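Peroxinectin A (Dictyostelium discoideum, PDB 6ERC) uses hydrogen peroxide to oxidise phenolic donors, iodide and thiocyanate at a haem, as a secreted peroxidase of the animal haem peroxidase family. Local coordinates at residues R28-P41 against R388-L402. Sequence-based numbering, arbitrary orientation.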
ATOM      1  N   ARG A  28      -6.345   8.739  14.737  1.00 52.10           N
ATOM      2  CA  ARG A  28      -5.261   9.704  14.859  1.00 53.52           C
ATOM      3  C   ARG A  28      -4.361   9.307  16.019  1.00 52.34           C
ATOM      4  O   ARG A  28      -4.842   9.079  17.133  1.00 53.16           O
ATOM      5  CB  ARG A  28      -5.799  11.122  15.081  1.00 54.60           C
ATOM      6  CG  ARG A  28      -6.580  11.698  13.913  1.00 54.79           C
ATOM      7  CD  ARG A  28      -5.675  12.337  12.872  1.00 53.40           C
ATOM      8  NE  ARG A  28      -6.458  12.934  11.793  1.00 54.61           N
ATOM      9  CZ  ARG A  28      -5.943  13.577  10.751  1.00 53.87           C
ATOM     10  NH1 ARG A  28      -4.631  13.724  10.630  1.00 53.42           N
ATOM     11  NH2 ARG A  28      -6.748  14.077   9.825  1.00 54.69           N
ATOM     12  N   LEU A  29      -3.059   9.220  15.753  1.00 52.17           N
ATOM     13  CA  LEU A  29      -2.088   9.125  16.837  1.00 53.21           C
ATOM     14  C   LEU A  29      -1.761  10.494  17.410  1.00 53.14           C
ATOM     15  O   LEU A  29      -1.420  10.603  18.592  1.00 54.89           O
ATOM     16  CB  LEU A  29      -0.803   8.458  16.346  1.00 53.70           C
ATOM     17  CG  LEU A  29      -0.947   7.107  15.645  1.00 52.09           C
ATOM     18  CD1 LEU A  29       0.426   6.585  15.253  1.00 51.12           C
ATOM     19  CD2 LEU A  29      -1.677   6.108  16.529  1.00 50.43           C
ATOM     20  N   ALA A  30      -1.866  11.540  16.591  1.00 53.63           N
ATOM     21  CA  ALA A  30      -1.543  12.901  16.991  1.00 53.98           C
ATOM     22  C   ALA A  30      -2.627  13.842  16.486  1.00 53.96           C
ATOM     23  O   ALA A  30      -3.211  13.623  15.423  1.00 54.56           O
ATOM     24  CB  ALA A  30      -0.178  13.328  16.440  1.00 52.61           C
ATOM     25  N   ASN A  31      -2.894  14.889  17.259  1.00 55.57           N
ATOM     26  CA  ASN A  31      -3.887  15.868  16.845  1.00 56.02           C
ATOM     27  C   ASN A  31      -3.521  16.427  15.472  1.00 55.21           C
ATOM     28  O   ASN A  31      -2.352  16.732  15.220  1.00 55.14           O
ATOM     29  CB  ASN A  31      -3.980  17.012  17.857  1.00 54.50           C
ATOM     30  CG  ASN A  31      -4.697  16.615  19.124  1.00 55.18           C
ATOM     31  OD1 ASN A  31      -5.917  16.737  19.223  1.00 56.10           O
ATOM     32  ND2 ASN A  31      -3.944  16.139  20.106  1.00 55.59           N
ATOM     33  N   PRO A  32      -4.479  16.560  14.558  1.00 56.22           N
ATOM     34  CA  PRO A  32      -4.186  17.230  13.288  1.00 56.29           C
ATOM     35  C   PRO A  32      -4.228  18.743  13.426  1.00 56.30           C
ATOM     36  O   PRO A  32      -4.909  19.296  14.293  1.00 56.07           O
ATOM     37  CB  PRO A  32      -5.304  16.731  12.363  1.00 55.08           C
ATOM     38  CG  PRO A  32      -6.436  16.429  13.276  1.00 54.72           C
ATOM     39  CD  PRO A  32      -5.830  15.968  14.572  1.00 55.09           C
ATOM     40  N   ILE A  33      -3.471  19.417  12.557  1.00 56.08           N
ATOM     41  CA  ILE A  33      -3.556  20.867  12.434  1.00 56.49           C
ATOM     42  C   ILE A  33      -4.680  21.190  11.463  1.00 56.89           C
ATOM     43  O   ILE A  33      -5.014  20.390  10.584  1.00 58.43           O
ATOM     44  CB  ILE A  33      -2.217  21.489  11.980  1.00 57.10           C
ATOM     45  CG1 ILE A  33      -1.748  20.889  10.652  1.00 57.57           C
ATOM     46  CG2 ILE A  33      -1.157  21.300  13.049  1.00 57.77           C
ATOM     47  CD1 ILE A  33      -0.597  21.655  10.017  1.00 57.61           C
ATOM     48  N   LYS A  34      -5.276  22.371  11.622  1.00 57.94           N
ATOM     49  CA  LYS A  34      -6.407  22.764  10.789  1.00 58.19           C
ATOM     50  C   LYS A  34      -6.066  22.609   9.313  1.00 57.58           C
ATOM     51  O   LYS A  34      -5.064  23.145   8.832  1.00 59.46           O
ATOM     52  CB  LYS A  34      -6.806  24.210  11.093  1.00 58.77           C
ATOM     53  CG  LYS A  34      -7.216  24.449  12.538  1.00 59.03           C
ATOM     54  CD  LYS A  34      -8.052  25.715  12.693  1.00 60.66           C
ATOM     55  CE  LYS A  34      -7.296  26.961  12.262  1.00 59.92           C
ATOM     56  NZ  LYS A  34      -8.102  28.197  12.493  1.00 63.51           N
ATOM     57  N   PHE A  35      -6.904  21.863   8.595  1.00 57.19           N
ATOM     58  CA  PHE A  35      -6.701  21.620   7.173  1.00 58.77           C
ATOM     59  C   PHE A  35      -7.787  22.236   6.302  1.00 58.92           C
ATOM     60  O   PHE A  35      -7.702  22.137   5.074  1.00 59.76           O
ATOM     61  CB  PHE A  35      -6.597  20.110   6.893  1.00 58.79           C
ATOM     62  CG  PHE A  35      -7.675  19.285   7.546  1.00 57.64           C
ATOM     63  CD1 PHE A  35      -8.914  19.137   6.948  1.00 57.87           C
ATOM     64  CD2 PHE A  35      -7.439  18.641   8.749  1.00 57.54           C
ATOM     65  CE1 PHE A  35      -9.900  18.377   7.543  1.00 57.57           C
ATOM     66  CE2 PHE A  35      -8.422  17.878   9.348  1.00 57.09           C
ATOM     67  CZ  PHE A  35      -9.653  17.746   8.744  1.00 57.21           C
ATOM     68  N   ASN A  36      -8.796  22.870   6.897  1.00 60.19           N
ATOM     69  CA  ASN A  36      -9.793  23.645   6.158  1.00 61.00           C
ATOM     70  C   ASN A  36     -10.406  22.811   5.027  1.00 59.79           C
ATOM     71  O   ASN A  36     -10.214  23.070   3.840  1.00 59.54           O
ATOM     72  CB  ASN A  36      -9.156  24.931   5.621  1.00 60.89           C
ATOM     73  CG  ASN A  36     -10.182  25.964   5.219  1.00 60.68           C
ATOM     74  OD1 ASN A  36     -10.721  26.676   6.062  1.00 62.07           O
ATOM     75  ND2 ASN A  36     -10.453  26.058   3.927  1.00 62.71           N
ATOM     76  N   LYS A  37     -11.170  21.800   5.448  1.00 60.95           N
ATOM     77  CA  LYS A  37     -11.690  20.791   4.528  1.00 62.29           C
ATOM     78  C   LYS A  37     -12.334  21.422   3.296  1.00 61.99           C
ATOM     79  O   LYS A  37     -11.963  21.116   2.157  1.00 61.73           O
ATOM     80  CB  LYS A  37     -12.701  19.899   5.254  1.00 60.22           C
ATOM     81  CG  LYS A  37     -13.218  18.738   4.410  1.00 59.13           C
ATOM     82  CD  LYS A  37     -14.509  18.155   4.972  1.00 60.45           C
ATOM     83  CE  LYS A  37     -15.717  19.047   4.696  1.00 60.99           C
ATOM     84  NZ  LYS A  37     -15.993  19.198   3.237  1.00 62.09           N
ATOM     85  N   ASN A  38     -13.320  22.295   3.508  1.00 59.97           N
ATOM     86  CA  ASN A  38     -14.106  22.817   2.396  1.00 62.18           C
ATOM     87  C   ASN A  38     -13.299  23.716   1.467  1.00 62.86           C
ATOM     88  O   ASN A  38     -13.727  23.948   0.330  1.00 63.54           O
ATOM     89  CB  ASN A  38     -15.317  23.580   2.933  1.00 63.73           C
ATOM     90  CG  ASN A  38     -16.294  22.678   3.655  1.00 62.83           C
ATOM     91  OD1 ASN A  38     -16.490  21.524   3.270  1.00 62.19           O
ATOM     92  ND2 ASN A  38     -16.908  23.198   4.713  1.00 62.83           N
ATOM     93  N   GLY A  39     -12.156  24.231   1.914  1.00 61.51           N
ATOM     94  CA  GLY A  39     -11.297  25.024   1.056  1.00 61.24           C
ATOM     95  C   GLY A  39      -9.927  24.404   0.892  1.00 61.25           C
ATOM     96  O   GLY A  39      -9.793  23.177   0.915  1.00 62.20           O
ATOM     97  N   PHE A  40      -8.890  25.244   0.711  1.00 62.60           N
ATOM     98  CA  PHE A  40      -7.521  24.753   0.720  1.00 61.36           C
ATOM     99  C   PHE A  40      -6.952  24.829   2.135  1.00 61.36           C
ATOM    100  O   PHE A  40      -7.363  25.681   2.927  1.00 62.51           O
ATOM    101  CB  PHE A  40      -6.641  25.582  -0.216  1.00 62.74           C
ATOM    102  CG  PHE A  40      -7.129  25.647  -1.642  1.00 63.10           C
ATOM    103  CD1 PHE A  40      -8.031  24.719  -2.137  1.00 63.65           C
ATOM    104  CD2 PHE A  40      -6.668  26.642  -2.490  1.00 63.45           C
ATOM    105  CE1 PHE A  40      -8.466  24.790  -3.454  1.00 63.68           C
ATOM    106  CE2 PHE A  40      -7.101  26.716  -3.801  1.00 63.41           C
ATOM    107  CZ  PHE A  40      -7.999  25.790  -4.283  1.00 64.55           C
ATOM    108  N   PRO A  41      -6.012  23.963   2.503  1.00 60.29           N
ATOM    109  CA  PRO A  41      -5.342  24.127   3.799  1.00 60.16           C
ATOM    110  C   PRO A  41      -4.443  25.353   3.799  1.00 60.68           C
ATOM    111  O   PRO A  41      -3.821  25.689   2.788  1.00 60.80           O
ATOM    112  CB  PRO A  41      -4.526  22.839   3.954  1.00 60.21           C
ATOM    113  CG  PRO A  41      -5.099  21.885   2.972  1.00 60.08           C
ATOM    114  CD  PRO A  41      -5.620  22.709   1.843  1.00 60.33           C
ATOM    115  N   ARG A 388      -0.804  17.388   3.746  1.00 57.20           N
ATOM    116  CA  ARG A 388      -1.352  18.710   4.030  1.00 58.79           C
ATOM    117  C   ARG A 388      -2.870  18.714   3.928  1.00 58.66           C
ATOM    118  O   ARG A 388      -3.536  19.500   4.614  1.00 57.40           O
ATOM    119  CB  ARG A 388      -0.740  19.734   3.074  1.00 58.74           C
ATOM    120  CG  ARG A 388       0.760  19.894   3.253  1.00 57.89           C
ATOM    121  CD  ARG A 388       1.390  20.680   2.123  1.00 58.56           C
ATOM    122  NE  ARG A 388       2.826  20.842   2.319  1.00 58.17           N
ATOM    123  CZ  ARG A 388       3.607  21.599   1.554  1.00 59.74           C
ATOM    124  NH1 ARG A 388       3.091  22.272   0.534  1.00 59.77           N
ATOM    125  NH2 ARG A 388       4.905  21.686   1.813  1.00 59.53           N
ATOM    126  N   ASP A 389      -3.430  17.847   3.082  1.00 58.71           N
ATOM    127  CA  ASP A 389      -4.878  17.669   3.031  1.00 58.19           C
ATOM    128  C   ASP A 389      -5.402  17.107   4.347  1.00 56.47           C
ATOM    129  O   ASP A 389      -6.409  17.582   4.883  1.00 56.59           O
ATOM    130  CB  ASP A 389      -5.236  16.750   1.860  1.00 58.39           C
ATOM    131  CG  ASP A 389      -6.724  16.453   1.771  1.00 58.98           C
ATOM    132  OD1 ASP A 389      -7.503  16.983   2.590  1.00 59.89           O
ATOM    133  OD2 ASP A 389      -7.115  15.684   0.869  1.00 57.26           O
ATOM    134  N   HIS A 390      -4.723  16.095   4.888  1.00 56.71           N
ATOM    135  CA  HIS A 390      -5.158  15.452   6.121  1.00 56.88           C
ATOM    136  C   HIS A 390      -4.758  16.222   7.369  1.00 56.08           C
ATOM    137  O   HIS A 390      -5.215  15.872   8.462  1.00 54.98           O
ATOM    138  CB  HIS A 390      -4.587  14.033   6.214  1.00 57.91           C
ATOM    139  CG  HIS A 390      -5.105  13.096   5.167  1.00 57.73           C
ATOM    140  ND1 HIS A 390      -4.999  11.725   5.277  1.00 57.30           N
ATOM    141  CD2 HIS A 390      -5.724  13.331   3.986  1.00 58.20           C
ATOM    142  CE1 HIS A 390      -5.537  11.158   4.212  1.00 57.75           C
ATOM    143  NE2 HIS A 390      -5.983  12.110   3.413  1.00 57.97           N
ATOM    144  N   GLY A 391      -3.916  17.240   7.242  1.00 57.73           N
ATOM    145  CA  GLY A 391      -3.491  18.006   8.397  1.00 56.15           C
ATOM    146  C   GLY A 391      -2.474  17.288   9.253  1.00 55.21           C
ATOM    147  O   GLY A 391      -2.522  17.390  10.486  1.00 55.03           O
ATOM    148  N   ILE A 392      -1.555  16.552   8.635  1.00 54.72           N
ATOM    149  CA  ILE A 392      -0.504  15.879   9.407  1.00 55.14           C
ATOM    150  C   ILE A 392       0.358  16.936  10.091  1.00 55.60           C
ATOM    151  O   ILE A 392       0.823  17.882   9.422  1.00 56.78           O
ATOM    152  CB  ILE A 392       0.348  14.976   8.493  1.00 56.43           C
ATOM    153  CG1 ILE A 392      -0.510  13.854   7.889  1.00 54.80           C
ATOM    154  CG2 ILE A 392       1.546  14.392   9.253  1.00 55.05           C
ATOM    155  CD1 ILE A 392      -1.051  12.846   8.898  1.00 53.43           C
ATOM    156  N   PRO A 393       0.600  16.846  11.395  1.00 55.86           N
ATOM    157  CA  PRO A 393       1.404  17.869  12.074  1.00 54.95           C
ATOM    158  C   PRO A 393       2.802  17.953  11.491  1.00 56.00           C
ATOM    159  O   PRO A 393       3.238  17.049  10.762  1.00 55.28           O
ATOM    160  CB  PRO A 393       1.441  17.382  13.530  1.00 55.19           C
ATOM    161  CG  PRO A 393       0.242  16.546  13.675  1.00 56.32           C
ATOM    162  CD  PRO A 393       0.051  15.869  12.351  1.00 55.43           C
ATOM    163  N   PRO A 394       3.534  19.027  11.784  1.00 56.87           N
ATOM    164  CA  PRO A 394       4.935  19.107  11.354  1.00 56.69           C
ATOM    165  C   PRO A 394       5.796  18.029  11.997  1.00 56.03           C
ATOM    166  O   PRO A 394       5.440  17.421  13.008  1.00 54.93           O
ATOM    167  CB  PRO A 394       5.364  20.506  11.810  1.00 57.07           C
ATOM    168  CG  PRO A 394       4.101  21.278  11.895  1.00 57.21           C
ATOM    169  CD  PRO A 394       3.054  20.307  12.331  1.00 56.66           C
ATOM    170  N   TYR A 395       6.966  17.817  11.390  1.00 55.37           N
ATOM    171  CA  TYR A 395       7.882  16.765  11.818  1.00 54.95           C
ATOM    172  C   TYR A 395       8.102  16.789  13.329  1.00 56.38           C
ATOM    173  O   TYR A 395       7.877  15.788  14.018  1.00 55.74           O
ATOM    174  CB  TYR A 395       9.206  16.919  11.063  1.00 57.20           C
ATOM    175  CG  TYR A 395      10.302  15.962  11.480  1.00 58.21           C
ATOM    176  CD1 TYR A 395      10.165  14.590  11.300  1.00 55.80           C
ATOM    177  CD2 TYR A 395      11.488  16.437  12.027  1.00 57.87           C
ATOM    178  CE1 TYR A 395      11.173  13.720  11.671  1.00 56.27           C
ATOM    179  CE2 TYR A 395      12.499  15.576  12.399  1.00 57.50           C
ATOM    180  CZ  TYR A 395      12.339  14.219  12.220  1.00 58.43           C
ATOM    181  OH  TYR A 395      13.350  13.362  12.594  1.00 58.73           O
ATOM    182  N   ASN A 396       8.542  17.930  13.865  1.00 59.62           N
ATOM    183  CA  ASN A 396       8.842  17.994  15.293  1.00 58.17           C
ATOM    184  C   ASN A 396       7.582  17.903  16.145  1.00 58.13           C
ATOM    185  O   ASN A 396       7.636  17.390  17.268  1.00 57.79           O
ATOM    186  CB  ASN A 396       9.610  19.277  15.621  1.00 59.26           C
ATOM    187  CG  ASN A 396      11.083  19.021  15.918  1.00 60.12           C
ATOM    188  OD1 ASN A 396      11.486  17.895  16.210  1.00 59.96           O
ATOM    189  ND2 ASN A 396      11.890  20.075  15.857  1.00 60.21           N
ATOM    190  N   SER A 397       6.446  18.394  15.645  1.00 57.20           N
ATOM    191  CA  SER A 397       5.201  18.258  16.394  1.00 57.44           C
ATOM    192  C   SER A 397       4.773  16.798  16.484  1.00 56.85           C
ATOM    193  O   SER A 397       4.323  16.340  17.540  1.00 55.99           O
ATOM    194  CB  SER A 397       4.099  19.095  15.746  1.00 55.44           C
ATOM    195  OG  SER A 397       2.888  18.985  16.476  1.00 53.81           O
ATOM    196  N   LEU A 398       4.907  16.053  15.387  1.00 55.12           N
ATOM    197  CA  LEU A 398       4.550  14.638  15.402  1.00 56.10           C
ATOM    198  C   LEU A 398       5.397  13.874  16.411  1.00 55.66           C
ATOM    199  O   LEU A 398       4.874  13.088  17.209  1.00 55.94           O
ATOM    200  CB  LEU A 398       4.711  14.045  14.001  1.00 54.88           C
ATOM    201  CG  LEU A 398       4.415  12.552  13.851  1.00 53.76           C
ATOM    202  CD1 LEU A 398       2.981  12.243  14.248  1.00 54.20           C
ATOM    203  CD2 LEU A 398       4.683  12.104  12.426  1.00 52.96           C
ATOM    204  N   ARG A 399       6.714  14.093  16.390  1.00 55.62           N
ATOM    205  CA  ARG A 399       7.599  13.402  17.324  1.00 56.20           C
ATOM    206  C   ARG A 399       7.171  13.642  18.766  1.00 56.63           C
ATOM    207  O   ARG A 399       7.074  12.699  19.563  1.00 55.58           O
ATOM    208  CB  ARG A 399       9.045  13.854  17.104  1.00 56.51           C
ATOM    209  CG  ARG A 399       9.676  13.312  15.832  1.00 56.11           C
ATOM    210  CD  ARG A 399      11.112  13.786  15.659  1.00 57.27           C
ATOM    211  NE  ARG A 399      11.988  13.331  16.739  1.00 58.05           N
ATOM    212  CZ  ARG A 399      12.575  12.139  16.786  1.00 58.10           C
ATOM    213  NH1 ARG A 399      12.388  11.253  15.815  1.00 57.35           N
ATOM    214  NH2 ARG A 399      13.353  11.826  17.813  1.00 58.60           N
ATOM    215  N   ARG A 400       6.907  14.902  19.121  1.00 56.74           N
ATOM    216  CA  ARG A 400       6.452  15.214  20.473  1.00 58.84           C
ATOM    217  C   ARG A 400       5.209  14.405  20.827  1.00 57.83           C
ATOM    218  O   ARG A 400       5.129  13.802  21.903  1.00 57.59           O
ATOM    219  CB  ARG A 400       6.168  16.713  20.607  1.00 59.42           C
ATOM    220  CG  ARG A 400       7.399  17.618  20.559  1.00 60.88           C
ATOM    221  CD  ARG A 400       7.037  19.064  20.934  1.00 63.12           C
ATOM    222  NE  ARG A 400       8.145  20.004  20.740  1.00 63.27           N
ATOM    223  CZ  ARG A 400       8.319  20.772  19.664  1.00 62.97           C
ATOM    224  NH1 ARG A 400       7.457  20.733  18.653  1.00 61.45           N
ATOM    225  NH2 ARG A 400       9.366  21.587  19.598  1.00 62.71           N
ATOM    226  N   GLN A 401       4.227  14.378  19.925  1.00 56.47           N
ATOM    227  CA  GLN A 401       2.974  13.687  20.197  1.00 56.45           C
ATOM    228  C   GLN A 401       3.110  12.172  20.136  1.00 55.68           C
ATOM    229  O   GLN A 401       2.180  11.470  20.547  1.00 56.15           O
ATOM    230  CB  GLN A 401       1.898  14.158  19.220  1.00 55.07           C
ATOM    231  CG  GLN A 401       1.555  15.630  19.378  1.00 55.11           C
ATOM    232  CD  GLN A 401       0.342  16.048  18.573  1.00 55.12           C
ATOM    233  OE1 GLN A 401      -0.787  15.678  18.894  1.00 55.91           O
ATOM    234  NE2 GLN A 401       0.567  16.827  17.522  1.00 56.09           N
ATOM    235  N   LEU A 402       4.231  11.654  19.638  1.00 55.05           N
ATOM    236  CA  LEU A 402       4.515  10.225  19.677  1.00 54.61           C
ATOM    237  C   LEU A 402       5.395   9.841  20.856  1.00 56.01           C
ATOM    238  O   LEU A 402       5.780   8.673  20.970  1.00 54.95           O
ATOM    239  CB  LEU A 402       5.188   9.781  18.373  1.00 54.94           C
ATOM    240  CG  LEU A 402       4.356   9.899  17.095  1.00 54.54           C
ATOM    241  CD1 LEU A 402       5.226   9.630  15.877  1.00 53.64           C
ATOM    242  CD2 LEU A 402       3.172   8.946  17.124  1.00 53.80           C
TER
HETATM  243  O   HOH W   1      -1.134  19.052  16.232  1.00 43.62           O
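Gln401 lays its side chain across the methyl of Ala30; Gln401 CD lies 3.5 Å from Ala30 CB. The contact joins the loop 28-41 to the end of helix 379-390 and to helix 395-401 of the animal haem peroxidase fold. The Gln401 chain is extended beyond CG (chi2 -171°), and the turn of the amide (chi3 71°) brings OE1 to the backbone N of Asn31 for a 2.8 Å hydrogen bond. Its NE2 reaches Asn31 O through a water and bonds weakly to Ser397 OG. Shortened to alanine, this position would probably leave Asn31 N without this acceptor and the water without NE2, and would thin the cover over the Ala30 methyl. Ala30 CB also meets Leu398 CD1 at 4.0 Å.

Just after helix 379-390, Gly391 has positive phi. A CB there would clash with Ile33 O and Phe35 CD2. Gly391 O accepts a hydrogen bond from the backbone N of Ile33 at 3.0 Å. Phe35 CB lies 3.2 Å from Asp389 O; the Phe35 side chain also touches Tyr140 and Gln142. Pro32 CB covers one face of the Arg28 guanidinium, whose NE forms a salt bridge with Glu141. Arg28 NH2 donates to His390 O at 2.7 Å, in the carbonyl plane, and NH1 adds a weak second bond to the same oxygen.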